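Local coordinates for ornithine carbamoyltransferase (Gloeobacter violaceus, PDB 3GD5), which probably catalyses the reversible transfer of the carbamoyl group from carbamoyl phosphate to ornithine, giving citrulline and phosphate in arginine biosynthesis, at residues A69-Q72 against Q76-D79. Residues are numbered along the deposited sequence; the frame is centred on the assembly and turned at random.
Sequences AMYQ and QVID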
ATOM      1  N   ALA A  69      12.640 -12.451  28.938  1.00 34.03           N
ATOM      2  CA  ALA A  69      13.702 -13.361  29.383  1.00 35.41           C
ATOM      3  C   ALA A  69      14.974 -12.559  29.642  1.00 35.36           C
ATOM      4  O   ALA A  69      15.568 -12.643  30.721  1.00 36.07           O
ATOM      5  CB  ALA A  69      13.965 -14.441  28.330  1.00 35.73           C
ATOM      6  N   MET A  70      15.384 -11.767  28.659  1.00 34.72           N
ATOM      7  CA  MET A  70      16.582 -10.950  28.814  1.00 35.23           C
ATOM      8  C   MET A  70      16.409  -9.934  29.950  1.00 36.10           C
ATOM      9  O   MET A  70      17.353  -9.654  30.693  1.00 38.56           O
ATOM     10  CB  MET A  70      16.911 -10.241  27.498  1.00 32.32           C
ATOM     11  CG  MET A  70      18.261  -9.531  27.510  1.00 32.47           C
ATOM     12  SD  MET A  70      19.638 -10.622  27.970  1.00 28.44           S
ATOM     13  CE  MET A  70      21.049  -9.618  27.340  1.00 28.08           C
ATOM     14  N   TYR A  71      15.207  -9.385  30.110  1.00 36.42           N
ATOM     15  CA  TYR A  71      14.988  -8.429  31.195  1.00 36.13           C
ATOM     16  C   TYR A  71      15.151  -9.093  32.568  1.00 35.98           C
ATOM     17  O   TYR A  71      15.658  -8.480  33.504  1.00 35.55           O
ATOM     18  CB  TYR A  71      13.596  -7.806  31.119  1.00 36.51           C
ATOM     19  CG  TYR A  71      13.413  -6.769  30.038  1.00 36.88           C
ATOM     20  CD1 TYR A  71      14.510  -6.189  29.390  1.00 37.50           C
ATOM     21  CD2 TYR A  71      12.135  -6.351  29.673  1.00 36.28           C
ATOM     22  CE1 TYR A  71      14.327  -5.216  28.402  1.00 36.65           C
ATOM     23  CE2 TYR A  71      11.940  -5.388  28.696  1.00 35.48           C
ATOM     24  CZ  TYR A  71      13.030  -4.826  28.068  1.00 35.78           C
ATOM     25  OH  TYR A  71      12.812  -3.863  27.110  1.00 40.02           O
ATOM     26  N   GLN A  72      14.722 -10.343  32.690  1.00 35.92           N
ATOM     27  CA  GLN A  72      14.840 -11.030  33.968  1.00 37.02           C
ATOM     28  C   GLN A  72      16.277 -11.421  34.272  1.00 37.33           C
ATOM     29  O   GLN A  72      16.603 -11.740  35.412  1.00 37.43           O
ATOM     30  CB  GLN A  72      13.921 -12.252  34.012  1.00 34.18           C
ATOM     31  CG  GLN A  72      12.459 -11.853  34.113  1.00 34.17           C
ATOM     32  CD  GLN A  72      11.533 -13.012  34.400  1.00 32.50           C
ATOM     33  OE1 GLN A  72      10.347 -12.817  34.666  1.00 35.77           O
ATOM     34  NE2 GLN A  72      12.064 -14.221  34.349  1.00 32.79           N
ATOM     35  N   GLN A  76      19.621  -5.703  28.493  1.00 35.04           N
ATOM     36  CA  GLN A  76      18.749  -4.872  27.673  1.00 37.85           C
ATOM     37  C   GLN A  76      18.438  -5.585  26.362  1.00 36.78           C
ATOM     38  O   GLN A  76      19.103  -6.561  26.007  1.00 36.75           O
ATOM     39  CB  GLN A  76      19.388  -3.505  27.399  1.00 37.55           C
ATOM     40  CG  GLN A  76      18.874  -2.403  28.328  1.00 41.62           C
ATOM     41  CD  GLN A  76      17.347  -2.286  28.306  1.00 45.12           C
ATOM     42  OE1 GLN A  76      16.697  -2.502  27.270  1.00 47.84           O
ATOM     43  NE2 GLN A  76      16.772  -1.930  29.445  1.00 43.95           N
ATOM     44  N   VAL A  77      17.433  -5.081  25.648  1.00 35.13           N
ATOM     45  CA  VAL A  77      16.994  -5.667  24.387  1.00 33.97           C
ATOM     46  C   VAL A  77      16.705  -4.591  23.341  1.00 36.69           C
ATOM     47  O   VAL A  77      16.190  -3.514  23.672  1.00 34.23           O
ATOM     48  CB  VAL A  77      15.686  -6.476  24.605  1.00 34.48           C
ATOM     49  CG1 VAL A  77      15.138  -6.966  23.285  1.00 30.27           C
ATOM     50  CG2 VAL A  77      15.945  -7.644  25.557  1.00 32.69           C
ATOM     51  N   ILE A  78      17.033  -4.879  22.084  1.00 37.42           N
ATOM     52  CA  ILE A  78      16.751  -3.940  20.997  1.00 39.66           C
ATOM     53  C   ILE A  78      16.196  -4.686  19.788  1.00 41.25           C
ATOM     54  O   ILE A  78      16.755  -5.702  19.363  1.00 39.53           O
ATOM     55  CB  ILE A  78      18.007  -3.170  20.538  1.00 41.07           C
ATOM     56  CG1 ILE A  78      18.660  -2.473  21.731  1.00 42.66           C
ATOM     57  CG2 ILE A  78      17.616  -2.111  19.498  1.00 40.00           C
ATOM     58  CD1 ILE A  78      19.919  -1.718  21.376  1.00 45.48           C
ATOM     59  N   ASP A  79      15.088  -4.188  19.245  1.00 42.82           N
ATOM     60  CA  ASP A  79      14.480  -4.803  18.070  1.00 44.57           C
ATOM     61  C   ASP A  79      15.119  -4.127  16.862  1.00 45.59           C
ATOM     62  O   ASP A  79      15.071  -2.904  16.747  1.00 45.00           O
ATOM     63  CB  ASP A  79      12.968  -4.560  18.059  1.00 46.64           C
ATOM     64  CG  ASP A  79      12.241  -5.434  17.044  1.00 48.59           C
ATOM     65  OD1 ASP A  79      12.873  -5.856  16.051  1.00 49.05           O
ATOM     66  OD2 ASP A  79      11.035  -5.693  17.233  1.00 51.55           O
TER
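Gln76, where the strand begins, meets helix residues Met70 and Tyr71 through two different oxygens. Gln76 O lies 3.4 Å from Met70 CG, a van der Waals approach, while the Gln76 side chain leaves the backbone on the side away from the helix and bends back at chi2 (-54°). That bend carries Gln76 OE1 to the edge of the Tyr71 ring, near the ring plane and 3.8 Å from Tyr71 CE1, with amide and ring planes 59° apart. Gln76 OE1 also accepts a hydrogen bond from Val77 N (3.1 Å); the donor stands 40° out of the carbonyl plane, and the bond ties the folded amide to its own strand. With an alanine here, the Val77 N-H would probably lose this acceptor and Tyr71 CE1 the oxygen at its edge.

Val77 points toward the helix, and its CG2 does the touching. Val77 CG2 sits 3.4 Å from Met70 CB, tighter than usual for two carbons, and 4.1 Å from Tyr71 CE1. Met70 brings its CB and CG against this methyl, and also touches Leu51 of strand 50-55 and Leu308 of helix 293-312. No hydrogen bond joins the two segments: van der Waals contacts, apolar at Val77 CG2, join helix to returning strand in the beta-alpha-beta unit 50-55, 60-72, 76-79, at an edge strand, within this chain, of the four-stranded parallel sheet in the carbamoyl-phosphate-binding domain.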